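PDB 6BLJ: serine-tRNA ligase from Naegleria fowleri, which probably attaches serine to its cognate tRNA, activating the amino acid with ATP as class II aminoacyl-tRNA synthetases do, and is seen here with AMP bound. Local coordinates for residues A[187-191]-A[396-400]; A[198-202]-A[215-221]; A[240-246]-A[305-310]; A[461-467]-A[479-483]. All coordinates share one frame; numbering follows the deposited sequence.

Interaction 1 of 4, residues A[187-191]-A[396-400]; sequences KCLKH and PGADE
K190 reaches across to the 396-400 loop and ends between two oxygens of that loop, the carbonyl of G397 and the carboxylate of D399. Its chain starts with CG anti to the backbone N (chi1 -154°) and runs straight through CD, then bends at its last two torsions, which curls the ammonium back onto the loop. CB and CG pass G397 O at 4.0 and 3.9 Å without bonding to it. CE comes to 3.7 Å from G397 O and lies close to the carboxylate as well. The tip makes the polar contacts: NZ donates to G397 O at 2.9 Å, only slightly tilted from the carbonyl plane. It also forms a salt bridge of 3.0 Å with D399 OD1, which it meets from above the carboxylate plane, the two side chains crossing nearly at right angles. The CA of G397 lies 3.6 Å from L189 O, so the two backbones are closely packed here. C188 turns its SG onto P396 CB at 3.9 Å, a small apolar patch beside helix 448-458. Two waters lie within hydrogen-bonding reach of C188 O, one also near P396 O and the other also near G397 O. E457 of helix 448-458 takes the backbone NH groups of both H191 and G397. The contact joins the loop before helix 191-197 to the loop between strands 387-394 and 404-412; one lysine joins a charged partner to a neutral carbonyl, and the nearby carboxylate would be expected to stabilise its positive charge.

Interaction 2 of 4, residues A[198-202]-A[215-221]; sequences LGGLA and YFLLGDL
L201 and A202 pair with L217 and F216 as a short antiparallel ladder. A202 and F216 form the hydrogen-bonded pair: A202 N gives to F216 O at 3.0 Å, and F216 N returns a bond of 3.2 Å to A202 O. L201 and L217 form the non-hydrogen-bonded pair, beyond which L218 N donates to G200 O at 2.9 Å. That carbonyl is also met by L217 CA at 3.4 Å, in a CA-H...O contact. On the face carrying L201 and L217, the CD1 of L201 sits 3.6 Å from F216 O and also reaches the CB of Y215. L201 holds CG anti to its nitrogen (chi1 177°), which brings this methyl toward the partner strand. On the other face the CB of A202 packs on F216 CB and on L218 CD1. Farther along, L221 lays CD1 against the backbone of G200, while its CD2 meets L198 CD1 at 4.1 Å, the two leucines crossing nearly at right angles. G199, with positive phi, ends helix 191-197 in a Schellman motif and turns the chain into the ladder; G219 occupies the N-cap position of helix 220-238. The hydroxyl of Y215 bonds to Q332 O, and its side chain is about 7 Å from the bound AMP. F291 of the third subunit meets the F216 ring edge-to-face, and a strand of that subunit pairs with L217 and L218, continuing the sheet across the interface. Within the chain, the two strands flank helix 203-210, A202 standing at its N-cap position, and M195 of helix 191-197 packs on L201 and L221.

Interaction 3 of 4, residues A[240-246]-A[305-310]; sequences GYMPIYT and KYCGMS
Y241 is covered on one face of its ring by the aliphatic chain of K305, a CH-pi contact where two parallel strands start to pair. K305 CB stands 3.9 Å from the centroid of the Y241 ring, 15° off its normal, and CD continues along the ring to 3.6 Å from CE1. The lysine is extended beyond CG, so its methylenes run over the ring while Y306 O lies at the ring edge, 3.4 Å from CD2. From there strand 242-245 joins strand 304-313, part of the mixed sheet of the class II synthetase core, in parallel, the segment axes 37° apart. Four bonds join the backbones: M242 N to K305 O, C307 N to M242 O at 2.7 Å, I244 N to C307 O, and M309 N to I244 O. P243 has no NH to give, yet its CA makes a CA-H...O contact of 3.3 Å with C307 O. On one face M242, in one of its two conformers, lies beside Y306 and points the same way. I244 brings CG2 to 3.6 Å from Y306 CD1, with CG1 anti to the nitrogen (chi1 -179°). C307, Y245 and M309 occupy the other face, where C307 and M309 pack on I233 of helix 220-238. The third subunit continues the sheet from I244 and Y245, and its E334 bonds to the Y245 hydroxyl. E355 receives both the K305 ammonium and the Y241 hydroxyl. The lysine therefore serves two chemistries, its methylenes packing on an aromatic face while its charged tip pairs with a carboxylate that also holds the tyrosine.

Interaction 4 of 4, residues A[461-467]-A[479-483]; sequences TPEGVNV and KFIKF
T461 opens an ST turn that leads into a two-stranded antiparallel sheet, strand 464-466 against strand 480-482. Its OG1 accepts from E463 N at 2.9 Å and, weakly, from G464 N; it also lies at the edge of the F480 ring, near CE1. P462 places its carbonyl O in the plane of the F483 ring, at the rim. E463 O receives F483 N at 2.9 Å and a proton from a water that also donates to E463 OE1 and accepts from K482 NZ, bridging two side chains of opposite charge. G464 is wedged between two aromatic rings, its CA 3.5 Å from F480 CZ and 3.2 Å from I481 O, a tightly packed glycine. V465 and I481 form the hydrogen-bonded pair, V465 N to I481 O and I481 N to V465 O; their side chains lie on the face turned to L198. On the opposite face N466 sets OD1 3.4 Å from F480 CD1, the amide and ring planes 53° apart. F480, with CG anti to its nitrogen (chi1 -178°), lays its ring across the partner strand, CZ reaching G464. V467 N extends the ladder to K479 O at 3.0 Å, and its CG2 rests near I481 CG1. K197 makes a cation-pi contact with the F483 ring, which also receives G464 CA 3.6 Å from its centroid, 4° off the normal.

From the N terminus, interaction 1 opens at 187-191 and closes 205 residues later at 396-400, joining two loops beside helix 448-458. Interactions 2 and 3 both fall within that long loop, one after the other. Interaction 2 closes a short turn round helix 203-210; helix 220-238 then leads to strand 242-245, which interaction 3 adds to the core sheet. Both touch the third subunit, although their centres stand about 27 Å apart. Interaction 4 follows near the C terminus, after interaction 1 has closed, and sets the last strand pair against interaction 2, with L198 and D220 on I481. None of the four loops crosses another.

Interaction 1 of 4, residues A[187-191]-A[396-400]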
loop_
_atom_site.group_PDB
_atom_site.type_symbol
_atom_site.label_atom_id
_atom_site.label_comp_id
_atom_site.label_asym_id
_atom_site.label_seq_id
_atom_site.Cartn_x
_atom_site.Cartn_y
_atom_site.Cartn_z
ATOM N N LYS A 187 25.894 17.786 31.140
ATOM C CA LYS A 187 25.254 17.859 29.833
ATOM C C LYS A 187 23.927 17.108 29.861
ATOM O O LYS A 187 23.877 15.948 30.283
ATOM C CB LYS A 187 26.176 17.275 28.761
ATOM C CG LYS A 187 25.560 17.256 27.364
ATOM C CD LYS A 187 26.607 16.784 26.342
ATOM C CE LYS A 187 26.043 16.743 24.923
ATOM N NZ LYS A 187 27.105 16.437 23.923
ATOM N N CYS A 188 22.863 17.765 29.392
ATOM C CA CYS A 188 21.537 17.154 29.369
ATOM C C CYS A 188 21.525 15.879 28.536
ATOM O O CYS A 188 22.076 15.843 27.434
ATOM C CB CYS A 188 20.509 18.134 28.804
ATOM S SG CYS A 188 20.023 19.445 29.950
ATOM N N LEU A 189 20.905 14.833 29.075
ATOM C CA LEU A 189 20.703 13.597 28.333
ATOM C C LEU A 189 19.485 13.709 27.413
ATOM O O LEU A 189 18.586 14.518 27.628
ATOM C CB LEU A 189 20.501 12.421 29.289
ATOM C CG LEU A 189 21.629 12.057 30.259
ATOM C CD1 LEU A 189 21.163 10.951 31.186
ATOM C CD2 LEU A 189 22.824 11.593 29.451
ATOM N N LYS A 190 19.483 12.867 26.385
ATOM C CA LYS A 190 18.385 12.684 25.444
ATOM C C LYS A 190 17.286 11.812 26.057
ATOM O O LYS A 190 17.561 10.945 26.893
ATOM C CB LYS A 190 18.938 12.009 24.183
ATOM C CG LYS A 190 18.195 12.241 22.895
ATOM C CD LYS A 190 19.007 11.672 21.719
ATOM C CE LYS A 190 20.416 12.260 21.663
ATOM N NZ LYS A 190 20.476 13.641 21.089
ATOM N N HIS A 191 16.045 11.989 25.576
ATOM C CA HIS A 191 14.904 11.298 26.193
ATOM C C HIS A 191 15.092 9.775 26.263
ATOM O O HIS A 191 14.768 9.158 27.282
ATOM C CB HIS A 191 13.602 11.646 25.449
ATOM C CG HIS A 191 13.672 11.470 23.962
ATOM N ND1 HIS A 191 13.477 10.254 23.341
ATOM C CD2 HIS A 191 13.918 12.363 22.973
ATOM C CE1 HIS A 191 13.605 10.405 22.033
ATOM N NE2 HIS A 191 13.872 11.676 21.784
ATOM N N PRO A 396 16.403 20.017 25.282
ATOM C CA PRO A 396 17.811 20.337 25.614
ATOM C C PRO A 396 18.784 19.184 25.401
ATOM O O PRO A 396 20.005 19.412 25.406
ATOM C CB PRO A 396 17.754 20.734 27.104
ATOM C CG PRO A 396 16.519 20.034 27.641
ATOM C CD PRO A 396 15.524 20.016 26.471
ATOM N N GLY A 397 18.300 17.961 25.243
ATOM C CA GLY A 397 19.180 16.863 24.923
ATOM C C GLY A 397 19.353 16.590 23.444
ATOM O O GLY A 397 20.059 15.641 23.093
ATOM N N ALA A 398 18.731 17.370 22.557
ATOM C CA ALA A 398 18.802 17.048 21.134
ATOM C C ALA A 398 20.201 17.250 20.580
ATOM O O ALA A 398 21.016 18.002 21.125
ATOM C CB ALA A 398 17.842 17.920 20.325
ATOM N N ASP A 399 20.457 16.585 19.451
ATOM C CA ASP A 399 21.664 16.857 18.689
ATOM C C ASP A 399 21.641 18.309 18.234
ATOM O O ASP A 399 20.577 18.890 17.997
ATOM C CB ASP A 399 21.765 15.918 17.475
ATOM C CG ASP A 399 21.847 14.455 17.879
ATOM O OD1 ASP A 399 22.435 14.174 18.946
ATOM O OD2 ASP A 399 21.309 13.591 17.146
ATOM N N GLU A 400 22.836 18.884 18.106
ATOM C CA GLU A 400 22.996 20.298 17.784
ATOM C C GLU A 400 22.157 20.689 16.573
ATOM O O GLU A 400 22.125 19.979 15.565
ATOM C CB GLU A 400 24.480 20.595 17.545
ATOM C CG GLU A 400 24.829 22.063 17.381
ATOM C CD GLU A 400 26.335 22.284 17.255
ATOM O OE1 GLU A 400 27.043 21.356 16.806
ATOM O OE2 GLU A 400 26.815 23.375 17.638
HETATM O O HOH W 1 22.551 18.035 25.439
HETATM O O HOH W 2 22.255 14.813 24.730
#

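Interaction 2 of 4, residues A[198-202]-A[215-221]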
loop_
_atom_site.group_PDB
_atom_site.type_symbol
_atom_site.label_atom_id
_atom_site.label_comp_id
_atom_site.label_asym_id
_atom_site.label_seq_id
_atom_site.Cartn_x
_atom_site.Cartn_y
_atom_site.Cartn_z
ATOM N N LEU A 198 15.636 5.284 33.793
ATOM C CA LEU A 198 14.532 5.133 34.734
ATOM C C LEU A 198 14.001 3.708 34.789
ATOM O O LEU A 198 13.196 3.404 35.676
ATOM C CB LEU A 198 13.380 6.080 34.379
ATOM C CG LEU A 198 13.636 7.585 34.478
ATOM C CD1 LEU A 198 12.509 8.369 33.802
ATOM C CD2 LEU A 198 13.818 8.020 35.934
ATOM N N GLY A 199 14.425 2.834 33.880
ATOM C CA GLY A 199 13.806 1.524 33.778
ATOM C C GLY A 199 12.400 1.570 33.217
ATOM O O GLY A 199 11.600 0.675 33.492
ATOM N N GLY A 200 12.075 2.589 32.427
ATOM C CA GLY A 200 10.697 2.779 32.017
ATOM C C GLY A 200 10.391 2.505 30.560
ATOM O O GLY A 200 9.264 2.732 30.121
ATOM N N LEU A 201 11.375 2.050 29.789
ATOM C CA LEU A 201 11.192 1.926 28.350
ATOM C C LEU A 201 11.886 0.677 27.851
ATOM O O LEU A 201 13.091 0.505 28.069
ATOM C CB LEU A 201 11.734 3.155 27.615
ATOM C CG LEU A 201 11.673 3.136 26.086
ATOM C CD1 LEU A 201 10.228 3.046 25.635
ATOM C CD2 LEU A 201 12.363 4.377 25.474
ATOM N N ALA A 202 11.138 -0.168 27.143
ATOM C CA ALA A 202 11.654 -1.415 26.575
ATOM C C ALA A 202 11.418 -1.409 25.065
ATOM O O ALA A 202 10.412 -1.930 24.583
ATOM C CB ALA A 202 10.991 -2.616 27.239
ATOM N N TYR A 215 7.189 -0.338 21.236
ATOM C CA TYR A 215 7.722 -0.068 22.567
ATOM C C TYR A 215 6.761 -0.572 23.634
ATOM O O TYR A 215 5.546 -0.602 23.431
ATOM C CB TYR A 215 7.995 1.445 22.786
ATOM C CG TYR A 215 6.739 2.321 22.738
ATOM C CD1 TYR A 215 6.182 2.709 21.513
ATOM C CD2 TYR A 215 6.131 2.780 23.913
ATOM C CE1 TYR A 215 5.033 3.518 21.459
ATOM C CE2 TYR A 215 4.987 3.607 23.873
ATOM C CZ TYR A 215 4.449 3.956 22.643
ATOM O OH TYR A 215 3.330 4.745 22.577
ATOM N N PHE A 216 7.324 -0.976 24.775
ATOM C CA PHE A 216 6.587 -1.057 26.036
ATOM C C PHE A 216 7.026 0.095 26.926
ATOM O O PHE A 216 8.219 0.401 26.999
ATOM C CB PHE A 216 6.856 -2.353 26.819
ATOM C CG PHE A 216 6.350 -3.618 26.167
ATOM C CD1 PHE A 216 5.232 -4.286 26.683
ATOM C CD2 PHE A 216 7.034 -4.184 25.109
ATOM C CE1 PHE A 216 4.787 -5.497 26.108
ATOM C CE2 PHE A 216 6.594 -5.397 24.507
ATOM C CZ PHE A 216 5.479 -6.055 25.016
ATOM N N LEU A 217 6.064 0.721 27.603
ATOM C CA LEU A 217 6.334 1.709 28.639
ATOM C C LEU A 217 6.048 1.067 29.993
ATOM O O LEU A 217 5.076 0.312 30.137
ATOM C CB LEU A 217 5.473 2.968 28.433
ATOM C CG LEU A 217 6.028 4.334 28.858
ATOM C CD1 LEU A 217 7.221 4.724 27.989
ATOM C CD2 LEU A 217 4.949 5.423 28.809
ATOM N N LEU A 218 6.918 1.329 30.988
ATOM C CA LEU A 218 6.795 0.693 32.307
ATOM C C LEU A 218 6.839 1.689 33.468
ATOM O O LEU A 218 7.547 2.698 33.425
ATOM C CB LEU A 218 7.909 -0.351 32.554
ATOM C CG LEU A 218 7.941 -1.580 31.622
ATOM C CD1 LEU A 218 8.719 -1.246 30.375
ATOM C CD2 LEU A 218 8.523 -2.805 32.308
ATOM N N GLY A 219 6.116 1.354 34.540
ATOM C CA GLY A 219 6.309 2.033 35.818
ATOM C C GLY A 219 5.791 3.459 35.833
ATOM O O GLY A 219 4.702 3.762 35.329
ATOM N N ASP A 220 6.574 4.355 36.441
ATOM C CA ASP A 220 6.077 5.713 36.667
ATOM C C ASP A 220 5.806 6.450 35.348
ATOM O O ASP A 220 4.919 7.312 35.288
ATOM C CB ASP A 220 7.072 6.494 37.529
ATOM C CG ASP A 220 7.140 5.980 38.973
ATOM O OD1 ASP A 220 6.206 5.300 39.446
ATOM O OD2 ASP A 220 8.143 6.255 39.644
ATOM N N LEU A 221 6.527 6.106 34.276
ATOM C CA LEU A 221 6.271 6.745 32.985
ATOM C C LEU A 221 4.863 6.437 32.484
ATOM O O LEU A 221 4.207 7.297 31.879
ATOM C CB LEU A 221 7.312 6.288 31.964
ATOM C CG LEU A 221 8.722 6.873 32.128
ATOM C CD1 LEU A 221 9.614 6.380 30.979
ATOM C CD2 LEU A 221 8.700 8.402 32.209
#

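Interaction 3 of 4, residues A[240-246]-A[305-310]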
loop_
_atom_site.group_PDB
_atom_site.type_symbol
_atom_site.label_atom_id
_atom_site.label_comp_id
_atom_site.label_asym_id
_atom_site.label_seq_id
_atom_site.Cartn_x
_atom_site.Cartn_y
_atom_site.Cartn_z
ATOM N N GLY A 240 -14.809 24.520 28.419
ATOM C CA GLY A 240 -16.003 24.279 27.635
ATOM C C GLY A 240 -15.828 23.328 26.473
ATOM O O GLY A 240 -16.708 23.274 25.603
ATOM N N TYR A 241 -14.734 22.570 26.425
ATOM C CA TYR A 241 -14.540 21.583 25.367
ATOM C C TYR A 241 -15.120 20.245 25.820
ATOM O O TYR A 241 -14.694 19.690 26.834
ATOM C CB TYR A 241 -13.058 21.468 24.997
ATOM C CG TYR A 241 -12.545 22.656 24.196
ATOM C CD1 TYR A 241 -12.462 23.929 24.774
ATOM C CD2 TYR A 241 -12.119 22.503 22.880
ATOM C CE1 TYR A 241 -11.993 25.029 24.046
ATOM C CE2 TYR A 241 -11.640 23.589 22.144
ATOM C CZ TYR A 241 -11.578 24.851 22.734
ATOM O OH TYR A 241 -11.113 25.928 22.007
ATOM N N MET A 242 -16.095 19.746 25.070
ATOM C CA MET A 242 -16.767 18.490 25.397
ATOM C C MET A 242 -15.836 17.293 25.199
ATOM O O MET A 242 -15.417 17.013 24.073
ATOM C CB MET A 242 -18.012 18.348 24.526
ATOM C CG MET A 242 -18.611 16.971 24.532
ATOM S SD MET A 242 -19.624 16.692 25.979
ATOM C CE MET A 242 -21.236 16.800 25.205
ATOM N N PRO A 243 -15.486 16.559 26.256
ATOM C CA PRO A 243 -14.683 15.341 26.052
ATOM C C PRO A 243 -15.412 14.356 25.146
ATOM O O PRO A 243 -16.620 14.162 25.268
ATOM C CB PRO A 243 -14.511 14.779 27.469
ATOM C CG PRO A 243 -14.729 15.958 28.385
ATOM C CD PRO A 243 -15.734 16.830 27.687
ATOM N N ILE A 244 -14.675 13.742 24.220
ATOM C CA ILE A 244 -15.263 12.744 23.332
ATOM C C ILE A 244 -14.222 11.677 23.009
ATOM O O ILE A 244 -13.131 11.975 22.527
ATOM C CB ILE A 244 -15.864 13.380 22.054
ATOM C CG1 ILE A 244 -16.500 12.322 21.151
ATOM C CG2 ILE A 244 -14.841 14.227 21.281
ATOM C CD1 ILE A 244 -17.332 12.941 19.993
ATOM N N TYR A 245 -14.582 10.421 23.265
ATOM C CA TYR A 245 -13.763 9.253 22.960
ATOM C C TYR A 245 -14.322 8.619 21.684
ATOM O O TYR A 245 -15.538 8.474 21.555
ATOM C CB TYR A 245 -13.815 8.274 24.141
ATOM C CG TYR A 245 -13.215 6.907 23.917
ATOM C CD1 TYR A 245 -11.881 6.636 24.254
ATOM C CD2 TYR A 245 -13.985 5.871 23.400
ATOM C CE1 TYR A 245 -11.328 5.363 24.054
ATOM C CE2 TYR A 245 -13.444 4.601 23.179
ATOM C CZ TYR A 245 -12.121 4.346 23.516
ATOM O OH TYR A 245 -11.615 3.072 23.320
ATOM N N THR A 246 -13.451 8.281 20.742
ATOM C CA THR A 246 -13.857 7.941 19.383
ATOM C C THR A 246 -13.594 6.476 19.026
ATOM O O THR A 246 -12.797 5.799 19.682
ATOM C CB THR A 246 -13.101 8.826 18.377
ATOM O OG1 THR A 246 -11.717 8.419 18.311
ATOM C CG2 THR A 246 -13.143 10.286 18.802
ATOM N N LYS A 305 -17.407 22.757 20.524
ATOM C CA LYS A 305 -16.037 22.530 20.969
ATOM C C LYS A 305 -15.914 21.120 21.536
ATOM O O LYS A 305 -16.690 20.733 22.418
ATOM C CB LYS A 305 -15.624 23.552 22.027
ATOM C CG LYS A 305 -15.686 25.033 21.597
ATOM C CD LYS A 305 -15.276 25.929 22.773
ATOM C CE LYS A 305 -15.336 27.411 22.430
ATOM N NZ LYS A 305 -14.878 28.241 23.580
ATOM N N TYR A 306 -14.958 20.350 21.017
ATOM C CA TYR A 306 -14.725 18.975 21.452
ATOM C C TYR A 306 -13.298 18.807 21.942
ATOM O O TYR A 306 -12.362 19.405 21.394
ATOM C CB TYR A 306 -14.988 17.971 20.325
ATOM C CG TYR A 306 -16.456 17.678 20.109
ATOM C CD1 TYR A 306 -17.188 16.987 21.063
ATOM C CD2 TYR A 306 -17.101 18.066 18.939
ATOM C CE1 TYR A 306 -18.547 16.710 20.881
ATOM C CE2 TYR A 306 -18.453 17.775 18.735
ATOM C CZ TYR A 306 -19.162 17.098 19.714
ATOM O OH TYR A 306 -20.491 16.818 19.529
ATOM N N CYS A 307 -13.151 18.008 22.994
ATOM C CA CYS A 307 -11.863 17.576 23.536
ATOM C C CYS A 307 -11.726 16.108 23.145
ATOM O O CYS A 307 -12.201 15.226 23.855
ATOM C CB CYS A 307 -11.810 17.769 25.080
ATOM S SG CYS A 307 -10.414 16.922 25.845
ATOM N N GLY A 308 -11.095 15.853 21.999
ATOM C CA GLY A 308 -11.028 14.497 21.470
ATOM C C GLY A 308 -9.921 13.691 22.125
ATOM O O GLY A 308 -8.834 14.192 22.399
ATOM N N MET A 309 -10.196 12.409 22.322
ATOM C CA MET A 309 -9.264 11.516 22.992
ATOM C C MET A 309 -9.187 10.220 22.207
ATOM O O MET A 309 -10.226 9.605 21.945
ATOM C CB MET A 309 -9.762 11.246 24.417
ATOM C CG MET A 309 -9.019 10.195 25.191
ATOM S SD MET A 309 -9.946 9.850 26.710
ATOM C CE MET A 309 -8.785 8.710 27.482
ATOM N N SER A 310 -7.977 9.775 21.870
ATOM C CA SER A 310 -7.874 8.487 21.187
ATOM C C SER A 310 -6.424 8.041 21.176
ATOM O O SER A 310 -5.509 8.849 21.341
ATOM C CB SER A 310 -8.391 8.551 19.735
ATOM O OG SER A 310 -7.442 9.209 18.882
#

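Interaction 4 of 4, residues A[461-467]-A[479-483]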
loop_
_atom_site.group_PDB
_atom_site.type_symbol
_atom_site.label_atom_id
_atom_site.label_comp_id
_atom_site.label_asym_id
_atom_site.label_seq_id
_atom_site.Cartn_x
_atom_site.Cartn_y
_atom_site.Cartn_z
ATOM N N THR A 461 17.525 15.584 36.201
ATOM C CA THR A 461 18.604 15.938 37.112
ATOM C C THR A 461 19.663 14.859 36.965
ATOM O O THR A 461 19.453 13.874 36.253
ATOM C CB THR A 461 18.112 16.006 38.567
ATOM O OG1 THR A 461 18.044 14.682 39.109
ATOM C CG2 THR A 461 16.728 16.655 38.639
ATOM N N PRO A 462 20.823 14.997 37.624
ATOM C CA PRO A 462 21.778 13.873 37.598
ATOM C C PRO A 462 21.244 12.614 38.253
ATOM O O PRO A 462 21.810 11.537 38.034
ATOM C CB PRO A 462 22.995 14.417 38.362
ATOM C CG PRO A 462 22.897 15.913 38.200
ATOM C CD PRO A 462 21.423 16.203 38.231
ATOM N N GLU A 463 20.173 12.710 39.047
ATOM C CA GLU A 463 19.685 11.575 39.823
ATOM C C GLU A 463 18.388 10.974 39.284
ATOM O O GLU A 463 18.023 9.861 39.689
ATOM C CB GLU A 463 19.451 12.003 41.279
ATOM C CG GLU A 463 20.694 12.536 42.011
ATOM C CD GLU A 463 21.926 11.670 41.840
ATOM O OE1 GLU A 463 21.810 10.428 41.914
ATOM O OE2 GLU A 463 23.022 12.239 41.637
ATOM N N GLY A 464 17.686 11.675 38.401
ATOM C CA GLY A 464 16.391 11.198 37.914
ATOM C C GLY A 464 15.644 12.328 37.219
ATOM O O GLY A 464 16.250 13.179 36.566
ATOM N N VAL A 465 14.323 12.305 37.359
ATOM C CA VAL A 465 13.442 13.251 36.668
ATOM C C VAL A 465 12.439 13.823 37.663
ATOM O O VAL A 465 11.732 13.064 38.340
ATOM C CB VAL A 465 12.689 12.591 35.495
ATOM C CG1 VAL A 465 11.747 13.629 34.799
ATOM C CG2 VAL A 465 13.658 11.946 34.509
ATOM N N ASN A 466 12.385 15.154 37.758
ATOM C CA ASN A 466 11.336 15.823 38.522
ATOM C C ASN A 466 9.991 15.708 37.797
ATOM O O ASN A 466 9.925 15.792 36.567
ATOM C CB ASN A 466 11.682 17.301 38.723
ATOM C CG ASN A 466 12.894 17.500 39.615
ATOM O OD1 ASN A 466 13.014 16.873 40.659
ATOM N ND2 ASN A 466 13.782 18.412 39.222
ATOM N N VAL A 467 8.921 15.514 38.559
ATOM C CA VAL A 467 7.561 15.533 37.998
ATOM C C VAL A 467 7.068 16.978 37.924
ATOM O O VAL A 467 7.082 17.680 38.948
ATOM C CB VAL A 467 6.619 14.685 38.847
ATOM C CG1 VAL A 467 5.184 14.785 38.310
ATOM C CG2 VAL A 467 7.101 13.229 38.880
ATOM N N LYS A 479 6.622 13.122 43.339
ATOM C CA LYS A 479 7.384 14.315 42.990
ATOM C C LYS A 479 8.632 14.028 42.162
ATOM O O LYS A 479 9.142 14.943 41.503
ATOM C CB LYS A 479 7.792 15.070 44.255
ATOM C CG LYS A 479 6.627 15.726 44.970
ATOM C CD LYS A 479 7.096 16.439 46.226
ATOM C CE LYS A 479 5.926 16.900 47.073
ATOM N NZ LYS A 479 5.812 18.392 47.073
ATOM N N PHE A 480 9.144 12.802 42.189
ATOM C CA PHE A 480 10.450 12.519 41.618
ATOM C C PHE A 480 10.512 11.057 41.203
ATOM O O PHE A 480 10.024 10.179 41.918
ATOM C CB PHE A 480 11.559 12.872 42.626
ATOM C CG PHE A 480 12.961 12.652 42.108
ATOM C CD1 PHE A 480 13.523 13.518 41.176
ATOM C CD2 PHE A 480 13.734 11.604 42.592
ATOM C CE1 PHE A 480 14.819 13.323 40.699
ATOM C CE2 PHE A 480 15.031 11.403 42.135
ATOM C CZ PHE A 480 15.576 12.263 41.183
ATOM N N ILE A 481 11.099 10.808 40.037
ATOM C CA ILE A 481 11.358 9.461 39.543
ATOM C C ILE A 481 12.872 9.272 39.506
ATOM O O ILE A 481 13.570 9.955 38.745
ATOM C CB ILE A 481 10.757 9.239 38.149
ATOM C CG1 ILE A 481 9.335 9.791 38.047
ATOM C CG2 ILE A 481 10.772 7.752 37.795
ATOM C CD1 ILE A 481 8.828 9.752 36.599
ATOM N N LYS A 482 13.378 8.337 40.304
ATOM C CA LYS A 482 14.813 8.148 40.461
ATOM C C LYS A 482 15.371 7.215 39.390
ATOM O O LYS A 482 14.748 6.217 39.028
ATOM C CB LYS A 482 15.119 7.592 41.852
ATOM C CG LYS A 482 16.602 7.509 42.214
ATOM C CD LYS A 482 16.792 6.875 43.609
ATOM C CE LYS A 482 18.240 6.959 44.084
ATOM N NZ LYS A 482 19.163 6.382 43.072
ATOM N N PHE A 483 16.564 7.540 38.894
ATOM C CA PHE A 483 17.264 6.629 37.999
ATOM C C PHE A 483 17.466 5.276 38.669
ATOM O O PHE A 483 17.780 5.195 39.857
ATOM C CB PHE A 483 18.621 7.219 37.597
ATOM C CG PHE A 483 18.526 8.332 36.582
ATOM C CD1 PHE A 483 17.566 8.291 35.585
ATOM C CD2 PHE A 483 19.419 9.395 36.602
ATOM C CE1 PHE A 483 17.483 9.297 34.639
ATOM C CE2 PHE A 483 19.341 10.410 35.656
ATOM C CZ PHE A 483 18.377 10.353 34.666
HETATM O O HOH W 3 19.734 8.325 40.993
#